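Local coordinates for FACT complex subunit SPT16 (Ashbya gossypii, PDB 6A8M), which probably acts, as the N-terminal peptidase-like part of a FACT subunit, in a histone chaperone that reorganizes nucleosomes during transcription, replication and DNA repair, at residues V132-K137 with G150-A155; E179-Y184 with K296-N301; S188-D193 with S236-P241. All blocks are in the same frame, centred on the assembly; numbering follows the deposited sequence.

Interaction 1 (V132-K137 with G150-A155); sequences VGLATK and GVWDTA
Within the beta-alpha-beta unit formed by strand 131-134, helix 143-158 and strand 162-165 of the Spt16 N-terminal lobe, Val132 and Leu134 of the first strand meet Trp152 of the crossover helix. The contact is wholly apolar and rests on one indole. With Trp152 CG anti to the backbone N (chi1 174°), the side chain reaches from the helix toward the strand, and the two aliphatic side chains meet it from the opposite direction. Val132 arrives at the far end of the six-membered ring: its CG2 lies 3.6 Å from Trp152 CH2, at the ring edge and near its plane, while CG1, 3.8 Å from the same CH2, stands off to one side of that plane. Leu134 uses a single methyl, CD1, which comes in obliquely 3.6 Å from Trp152 CZ2 and extends its contact along the ring to CE2 and NE1. Gly133 lies between these two residues in the alternating pattern of the strand, so both side chains face the helix. Trp152 spans the gap between the backbones, the nearest CA atoms, those of Val132 and Trp152, being 10.7 Å apart. Around these three residues, Val132 also touches Val125 of helix 113-128, Leu161 packs on the indole, and strand 131-134 is hydrogen-bonded on one side to strand 32-37 and on the other to strand 162-165.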
loop_
_atom_site.group_PDB
_atom_site.type_symbol
_atom_site.label_atom_id
_atom_site.label_comp_id
_atom_site.label_asym_id
_atom_site.label_seq_id
_atom_site.Cartn_x
_atom_site.Cartn_y
_atom_site.Cartn_z
ATOM N N VAL A 132 18.898 -15.995 -9.834
ATOM C CA VAL A 132 17.596 -16.372 -9.293
ATOM C C VAL A 132 16.961 -15.140 -8.671
ATOM O O VAL A 132 17.555 -14.521 -7.788
ATOM C CB VAL A 132 17.735 -17.494 -8.245
ATOM C CG1 VAL A 132 16.382 -18.100 -7.934
ATOM C CG2 VAL A 132 18.714 -18.556 -8.733
ATOM N N GLY A 133 15.741 -14.818 -9.097
ATOM C CA GLY A 133 15.041 -13.663 -8.563
ATOM C C GLY A 133 14.406 -14.008 -7.229
ATOM O O GLY A 133 13.727 -15.030 -7.098
ATOM N N LEU A 134 14.653 -13.170 -6.226
ATOM C CA LEU A 134 14.222 -13.421 -4.863
ATOM C C LEU A 134 13.686 -12.135 -4.251
ATOM O O LEU A 134 14.067 -11.037 -4.657
ATOM C CB LEU A 134 15.376 -13.929 -3.993
ATOM C CG LEU A 134 16.077 -15.215 -4.420
ATOM C CD1 LEU A 134 17.259 -15.427 -3.509
ATOM C CD2 LEU A 134 15.108 -16.368 -4.316
ATOM N N ALA A 135 12.793 -12.286 -3.268
ATOM C CA ALA A 135 12.394 -11.174 -2.400
ATOM C C ALA A 135 13.395 -11.134 -1.248
ATOM O O ALA A 135 13.204 -11.756 -0.198
ATOM C CB ALA A 135 10.947 -11.344 -1.939
ATOM N N THR A 136 14.500 -10.410 -1.462
ATOM C CA THR A 136 15.680 -10.604 -0.619
ATOM C C THR A 136 15.494 -10.035 0.781
ATOM O O THR A 136 16.171 -10.487 1.713
ATOM C CB THR A 136 16.934 -9.995 -1.275
ATOM O OG1 THR A 136 16.738 -8.599 -1.543
ATOM C CG2 THR A 136 17.246 -10.702 -2.592
ATOM N N LYS A 137 14.569 -9.098 0.960
ATOM C CA LYS A 137 14.389 -8.451 2.255
ATOM C C LYS A 137 13.290 -9.078 3.099
ATOM O O LYS A 137 13.129 -8.684 4.259
ATOM C CB LYS A 137 14.095 -6.963 2.064
ATOM C CG LYS A 137 15.102 -6.277 1.154
ATOM C CD LYS A 137 16.516 -6.474 1.659
ATOM C CE LYS A 137 17.532 -5.958 0.652
ATOM N NZ LYS A 137 17.117 -4.636 0.119
ATOM N N GLY A 150 18.064 -23.597 4.516
ATOM C CA GLY A 150 19.226 -24.469 4.527
ATOM C C GLY A 150 19.563 -25.015 3.150
ATOM O O GLY A 150 20.737 -25.107 2.772
ATOM N N VAL A 151 18.540 -25.406 2.395
ATOM C CA VAL A 151 18.755 -25.904 1.043
ATOM C C VAL A 151 19.291 -24.795 0.155
ATOM O O VAL A 151 20.249 -24.987 -0.603
ATOM C CB VAL A 151 17.450 -26.490 0.479
ATOM C CG1 VAL A 151 17.596 -26.773 -1.017
ATOM C CG2 VAL A 151 17.079 -27.769 1.233
ATOM N N TRP A 152 18.686 -23.614 0.251
ATOM C CA TRP A 152 19.078 -22.506 -0.607
ATOM C C TRP A 152 20.517 -22.085 -0.332
ATOM O O TRP A 152 21.311 -21.911 -1.261
ATOM C CB TRP A 152 18.129 -21.326 -0.410
ATOM C CG TRP A 152 18.592 -20.134 -1.182
ATOM C CD1 TRP A 152 19.152 -19.009 -0.680
ATOM C CD2 TRP A 152 18.589 -19.985 -2.604
ATOM N NE1 TRP A 152 19.468 -18.137 -1.703
ATOM C CE2 TRP A 152 19.147 -18.724 -2.894
ATOM C CE3 TRP A 152 18.176 -20.798 -3.661
ATOM C CZ2 TRP A 152 19.299 -18.256 -4.191
ATOM C CZ3 TRP A 152 18.320 -20.319 -4.964
ATOM C CH2 TRP A 152 18.876 -19.057 -5.208
ATOM N N ASP A 153 20.864 -21.906 0.947
ATOM C CA ASP A 153 22.202 -21.431 1.290
ATOM C C ASP A 153 23.271 -22.310 0.667
ATOM O O ASP A 153 24.231 -21.807 0.070
ATOM C CB ASP A 153 22.365 -21.375 2.809
ATOM C CG ASP A 153 21.624 -20.199 3.433
ATOM O OD1 ASP A 153 21.184 -19.286 2.691
ATOM O OD2 ASP A 153 21.485 -20.186 4.674
ATOM N N THR A 154 23.089 -23.625 0.752
ATOM C CA THR A 154 24.036 -24.553 0.140
ATOM C C THR A 154 24.037 -24.457 -1.382
ATOM O O THR A 154 25.103 -24.476 -2.004
ATOM C CB THR A 154 23.716 -25.968 0.585
ATOM O OG1 THR A 154 24.063 -26.090 1.969
ATOM C CG2 THR A 154 24.528 -26.985 -0.229
ATOM N N ALA A 155 22.863 -24.388 -2.010
ATOM C CA ALA A 155 22.855 -24.282 -3.466
ATOM C C ALA A 155 23.616 -23.049 -3.932
ATOM O O ALA A 155 24.254 -23.077 -4.990
ATOM C CB ALA A 155 21.421 -24.261 -3.998
#

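Interaction 2 (E179-Y184 with K296-N301)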
loop_
_atom_site.group_PDB
_atom_site.type_symbol
_atom_site.label_atom_id
_atom_site.label_comp_id
_atom_site.label_asym_id
_atom_site.label_seq_id
_atom_site.Cartn_x
_atom_site.Cartn_y
_atom_site.Cartn_z
ATOM N N GLU A 179 -9.632 -3.403 -13.589
ATOM C CA GLU A 179 -10.976 -2.927 -13.259
ATOM C C GLU A 179 -11.365 -3.302 -11.834
ATOM O O GLU A 179 -11.898 -2.473 -11.076
ATOM C CB GLU A 179 -11.974 -3.520 -14.247
ATOM C CG GLU A 179 -12.715 -2.515 -15.072
ATOM C CD GLU A 179 -13.819 -3.170 -15.890
ATOM O OE1 GLU A 179 -15.007 -2.875 -15.635
ATOM O OE2 GLU A 179 -13.501 -4.003 -16.771
ATOM N N LYS A 180 -11.129 -4.563 -11.463
ATOM C CA LYS A 180 -11.523 -5.045 -10.147
ATOM C C LYS A 180 -10.743 -4.328 -9.057
ATOM O O LYS A 180 -11.310 -3.901 -8.043
ATOM C CB LYS A 180 -11.305 -6.556 -10.073
ATOM C CG LYS A 180 -11.722 -7.174 -8.773
ATOM C CD LYS A 180 -11.505 -8.699 -8.747
ATOM C CE LYS A 180 -10.039 -9.093 -8.909
ATOM N NZ LYS A 180 -9.813 -10.559 -8.623
ATOM N N GLU A 181 -9.434 -4.177 -9.262
ATOM C CA GLU A 181 -8.600 -3.524 -8.265
ATOM C C GLU A 181 -9.017 -2.082 -8.066
ATOM O O GLU A 181 -8.990 -1.575 -6.939
ATOM C CB GLU A 181 -7.145 -3.589 -8.701
ATOM C CG GLU A 181 -6.621 -5.023 -8.803
ATOM C CD GLU A 181 -5.171 -5.080 -9.255
ATOM O OE1 GLU A 181 -4.309 -5.496 -8.462
ATOM O OE2 GLU A 181 -4.890 -4.695 -10.398
ATOM N N GLN A 182 -9.347 -1.385 -9.160
ATOM C CA GLN A 182 -9.777 -0.001 -9.015
ATOM C C GLN A 182 -11.061 0.081 -8.179
ATOM O O GLN A 182 -11.200 0.988 -7.352
ATOM C CB GLN A 182 -9.947 0.644 -10.391
ATOM C CG GLN A 182 -8.608 0.820 -11.153
ATOM C CD GLN A 182 -8.782 1.665 -12.383
ATOM O OE1 GLN A 182 -9.611 2.580 -12.403
ATOM N NE2 GLN A 182 -7.985 1.391 -13.416
ATOM N N ALA A 183 -11.956 -0.904 -8.317
ATOM C CA ALA A 183 -13.161 -0.928 -7.493
ATOM C C ALA A 183 -12.807 -1.127 -6.023
ATOM O O ALA A 183 -13.317 -0.414 -5.153
ATOM C CB ALA A 183 -14.114 -2.025 -7.977
ATOM N N TYR A 184 -11.899 -2.061 -5.724
ATOM C CA TYR A 184 -11.523 -2.252 -4.324
ATOM C C TYR A 184 -10.883 -0.996 -3.749
ATOM O O TYR A 184 -11.093 -0.670 -2.573
ATOM C CB TYR A 184 -10.585 -3.445 -4.168
ATOM C CG TYR A 184 -11.200 -4.764 -4.591
ATOM C CD1 TYR A 184 -12.564 -5.032 -4.399
ATOM C CD2 TYR A 184 -10.404 -5.750 -5.162
ATOM C CE1 TYR A 184 -13.109 -6.242 -4.800
ATOM C CE2 TYR A 184 -10.935 -6.974 -5.543
ATOM C CZ TYR A 184 -12.286 -7.212 -5.361
ATOM O OH TYR A 184 -12.805 -8.425 -5.762
ATOM N N LYS A 296 -10.111 -5.680 0.887
ATOM C CA LYS A 296 -9.553 -6.822 0.150
ATOM C C LYS A 296 -8.098 -6.559 -0.227
ATOM O O LYS A 296 -7.664 -6.827 -1.353
ATOM C CB LYS A 296 -10.393 -7.147 -1.073
ATOM C CG LYS A 296 -11.755 -7.697 -0.680
ATOM C CD LYS A 296 -12.568 -8.157 -1.898
ATOM C CE LYS A 296 -12.178 -9.558 -2.347
ATOM N NZ LYS A 296 -13.286 -10.190 -3.153
ATOM N N ASN A 297 -7.354 -6.033 0.743
ATOM C CA ASN A 297 -5.911 -5.779 0.764
ATOM C C ASN A 297 -5.514 -4.526 -0.020
ATOM O O ASN A 297 -4.316 -4.194 -0.022
ATOM C CB ASN A 297 -5.083 -6.974 0.263
ATOM C CG ASN A 297 -5.423 -8.273 1.008
ATOM O OD1 ASN A 297 -5.776 -9.287 0.402
ATOM N ND2 ASN A 297 -5.343 -8.223 2.320
ATOM N N TYR A 298 -6.452 -3.798 -0.635
ATOM C CA TYR A 298 -6.113 -2.589 -1.392
ATOM C C TYR A 298 -6.146 -1.368 -0.473
ATOM O O TYR A 298 -7.188 -1.051 0.097
ATOM C CB TYR A 298 -7.054 -2.443 -2.606
ATOM C CG TYR A 298 -6.628 -3.457 -3.619
ATOM C CD1 TYR A 298 -7.156 -4.759 -3.596
ATOM C CD2 TYR A 298 -5.647 -3.161 -4.546
ATOM C CE1 TYR A 298 -6.680 -5.721 -4.487
ATOM C CE2 TYR A 298 -5.211 -4.114 -5.469
ATOM C CZ TYR A 298 -5.715 -5.381 -5.409
ATOM O OH TYR A 298 -5.216 -6.316 -6.281
ATOM N N CYS A 299 -4.995 -0.688 -0.348
ATOM C CA CYS A 299 -4.814 0.448 0.552
ATOM C C CYS A 299 -5.310 1.762 -0.038
ATOM O O CYS A 299 -5.181 2.023 -1.238
ATOM C CB CYS A 299 -3.343 0.632 0.895
ATOM S SG CYS A 299 -2.606 -0.788 1.719
ATOM N N SER A 300 -5.815 2.618 0.852
ATOM C CA SER A 300 -6.122 4.018 0.574
ATOM C C SER A 300 -5.592 4.855 1.736
ATOM O O SER A 300 -5.179 4.333 2.783
ATOM C CB SER A 300 -7.629 4.257 0.372
ATOM O OG SER A 300 -8.352 3.875 1.536
ATOM N N ASN A 301 -5.588 6.170 1.538
ATOM C CA ASN A 301 -5.005 7.085 2.512
ATOM C C ASN A 301 -5.740 8.408 2.416
ATOM O O ASN A 301 -6.112 8.828 1.316
ATOM C CB ASN A 301 -3.501 7.316 2.262
ATOM C CG ASN A 301 -2.854 8.060 3.394
ATOM O OD1 ASN A 301 -3.001 7.650 4.540
ATOM N ND2 ASN A 301 -2.180 9.187 3.094
#
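Tyr298 and Tyr184 lie obliquely against each other, their ring planes 34° apart and their centroids separated by 5.8 Å. The closest carbons are Tyr184 CB and Tyr298 CD1, at 3.7 Å, and CD2 of Tyr184 rests against the same CD1. Glu181, one helical turn before Tyr184, lies along another part of the Tyr298 ring: its CA is over one face, and its extended side chain carries the carboxylate to the phenol. There Tyr298 OH donates a short hydrogen bond of 2.5 Å to Glu181 OE1, which accepts through its anti lone pair, the one turned away from OE2, with carboxylate and ring planes 86° apart. This buried bond fixes the phenol end of Tyr298 against the first turns of helix 179-208. The strand that bears Tyr298 begins just after the turn at Lys296 and Asn297, which links it to its antiparallel partner, strand 285-295, in the peptidase M24-like domain; the helix therefore packs against one end of this hairpin. Lys296 comes from that turn over a face of the Tyr184 ring, CD making a CH-pi contact 3.9 Å from the centroid, while Lys180 O lies over the opposite face. The lysine chain bends at CG-CD (chi3 82°), bringing NZ to the phenol hydroxyl, where it donates to Tyr184 OH over 3.2 Å. Glu247 completes this polar cluster, with OE1 in a salt bridge to Lys296 NZ and OE2 hydrogen-bonded to Tyr184 OH.

Interaction 3 (S188-D193 with S236-P241); sequences SSRGSD and SPELTP
Arg190 reaches from the middle of helix 179-208, the long helix that packs on the sheet of the peptidase M24-like domain, to Glu238 and Leu239 in the short helix 236-239. The contact joins two helical segments by an aliphatic base and a charged tip. At the start of the arginine, CB lies 3.6 Å from Leu239 CD2, and the next carbon, CG, meets this same methyl at 3.5 Å. The leucine thus supports the root of the side chain, and its CD2 also approaches the backbone N of Gly191. CG stands anti to the backbone N (chi1 -174°), and the chain then bends twice, at chi2 and chi3, across the glutamate. CD passes 3.7 Å from Glu238 OE1, and NE and CZ follow at longer range without bonding to it. The tip closes the contact: NH1 forms a salt bridge with Glu238 OE1 at 2.8 Å. Its N-H points imperfectly, at 139°, and reaches the oxygen on the anti side, with guanidinium and carboxylate planes 55° apart. The other carboxylate oxygen, OE2, is in a salt bridge with Lys194, one turn further along the same helix, so the two oxygens of Glu238 each pair with a basic side chain of helix 179-208. A leucine in place of Arg190 would probably leave Glu238 OE1 without its charged mate and the carboxylate dependent on Lys194, more able to turn. A water molecule adds a second route between the segments: it donates to Glu238 O at 2.7 Å and accepts a weak bond from Arg190 NH1 at 3.3 Å.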
loop_
_atom_site.group_PDB
_atom_site.type_symbol
_atom_site.label_atom_id
_atom_site.label_comp_id
_atom_site.label_asym_id
_atom_site.label_seq_id
_atom_site.Cartn_x
_atom_site.Cartn_y
_atom_site.Cartn_z
ATOM N N SER A 188 -12.170 0.969 -0.475
ATOM C CA SER A 188 -11.228 1.307 0.588
ATOM C C SER A 188 -11.226 2.804 0.867
ATOM O O SER A 188 -11.256 3.236 2.032
ATOM C CB SER A 188 -9.831 0.852 0.180
ATOM O OG SER A 188 -8.903 1.213 1.183
ATOM N N SER A 189 -11.152 3.612 -0.197
ATOM C CA SER A 189 -11.093 5.061 -0.043
ATOM C C SER A 189 -12.356 5.601 0.611
ATOM O O SER A 189 -12.289 6.508 1.459
ATOM C CB SER A 189 -10.877 5.743 -1.402
ATOM O OG SER A 189 -9.580 5.444 -1.927
ATOM N N ARG A 190 -13.523 5.064 0.240
ATOM C CA ARG A 190 -14.738 5.520 0.904
ATOM C C ARG A 190 -14.722 5.111 2.369
ATOM O O ARG A 190 -15.160 5.871 3.232
ATOM C CB ARG A 190 -15.983 4.981 0.206
ATOM C CG ARG A 190 -17.297 5.556 0.792
ATOM C CD ARG A 190 -17.464 7.005 0.418
ATOM N NE ARG A 190 -17.672 7.145 -1.024
ATOM C CZ ARG A 190 -18.827 6.904 -1.650
ATOM N NH1 ARG A 190 -19.902 6.519 -0.972
ATOM N NH2 ARG A 190 -18.912 7.054 -2.967
ATOM N N GLY A 191 -14.156 3.940 2.673
ATOM C CA GLY A 191 -13.922 3.595 4.069
ATOM C C GLY A 191 -13.041 4.608 4.778
ATOM O O GLY A 191 -13.350 5.046 5.886
ATOM N N SER A 192 -11.934 5.010 4.143
ATOM C CA SER A 192 -11.079 6.028 4.757
ATOM C C SER A 192 -11.860 7.309 5.029
ATOM O O SER A 192 -11.691 7.930 6.085
ATOM C CB SER A 192 -9.875 6.313 3.867
ATOM O OG SER A 192 -8.983 5.215 3.892
ATOM N N ASP A 193 -12.679 7.743 4.064
ATOM C CA ASP A 193 -13.566 8.886 4.259
ATOM C C ASP A 193 -14.410 8.739 5.522
ATOM O O ASP A 193 -14.546 9.687 6.300
ATOM C CB ASP A 193 -14.518 9.041 3.067
ATOM C CG ASP A 193 -13.888 9.695 1.849
ATOM O OD1 ASP A 193 -12.777 10.259 1.939
ATOM O OD2 ASP A 193 -14.558 9.638 0.793
ATOM N N SER A 236 -22.765 -0.862 4.060
ATOM C CA SER A 236 -22.947 -1.555 2.788
ATOM C C SER A 236 -23.671 -0.729 1.733
ATOM O O SER A 236 -23.257 -0.788 0.562
ATOM C CB SER A 236 -23.672 -2.881 3.016
ATOM O OG SER A 236 -22.955 -3.671 3.926
ATOM N N PRO A 237 -24.714 0.052 2.046
ATOM C CA PRO A 237 -25.352 0.842 0.980
ATOM C C PRO A 237 -24.422 1.853 0.338
ATOM O O PRO A 237 -24.605 2.178 -0.843
ATOM C CB PRO A 237 -26.527 1.528 1.697
ATOM C CG PRO A 237 -26.207 1.424 3.164
ATOM C CD PRO A 237 -25.470 0.140 3.310
ATOM N N GLU A 238 -23.439 2.373 1.067
ATOM C CA GLU A 238 -22.492 3.270 0.428
ATOM C C GLU A 238 -21.441 2.495 -0.347
ATOM O O GLU A 238 -20.933 2.996 -1.358
ATOM C CB GLU A 238 -21.799 4.162 1.454
ATOM C CG GLU A 238 -22.661 5.224 2.068
ATOM C CD GLU A 238 -21.886 6.484 2.345
ATOM O OE1 GLU A 238 -20.916 6.777 1.602
ATOM O OE2 GLU A 238 -22.236 7.187 3.309
ATOM N N LEU A 239 -21.097 1.291 0.122
ATOM C CA LEU A 239 -19.907 0.591 -0.351
ATOM C C LEU A 239 -20.191 -0.524 -1.351
ATOM O O LEU A 239 -19.363 -0.755 -2.242
ATOM C CB LEU A 239 -19.131 0.007 0.835
ATOM C CG LEU A 239 -18.681 0.999 1.911
ATOM C CD1 LEU A 239 -17.774 0.290 2.905
ATOM C CD2 LEU A 239 -17.960 2.185 1.309
ATOM N N THR A 240 -21.309 -1.236 -1.217
ATOM C CA THR A 240 -21.609 -2.308 -2.163
ATOM C C THR A 240 -21.696 -1.816 -3.606
ATOM O O THR A 240 -21.192 -2.524 -4.496
ATOM C CB THR A 240 -22.902 -3.042 -1.765
ATOM O OG1 THR A 240 -22.648 -3.993 -0.720
ATOM C CG2 THR A 240 -23.462 -3.797 -2.963
ATOM N N PRO A 241 -22.266 -0.646 -3.917
ATOM C CA PRO A 241 -22.263 -0.201 -5.323
ATOM C C PRO A 241 -20.875 0.137 -5.859
ATOM O O PRO A 241 -20.704 0.217 -7.081
ATOM C CB PRO A 241 -23.183 1.027 -5.313
ATOM C CG PRO A 241 -23.273 1.454 -3.887
ATOM C CD PRO A 241 -23.137 0.210 -3.081
HETATM O O HOH W 1 -21.466 4.754 -3.273
#

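Overall arrangement
Interactions 2 and 3 share helix 179-208 and touch: Ser300 OG probably hydrogen-bonds to Ser188 OG and Ser192 OG. Along the chain, interaction 3 is nested in the loop closed by interaction 2, and their centres are 11 Å apart. Interaction 1 belongs to the N-terminal lobe, its centre about 31 Å from that of interaction 2 and 41 Å from that of interaction 3. Interaction 2 is the buried one, joining aromatic rings to polar groups; the other two are partly buried. Interaction 1 is purely apolar, between strand and helix of one crossover unit, whereas interaction 3 pairs helices through a salt bridge and water.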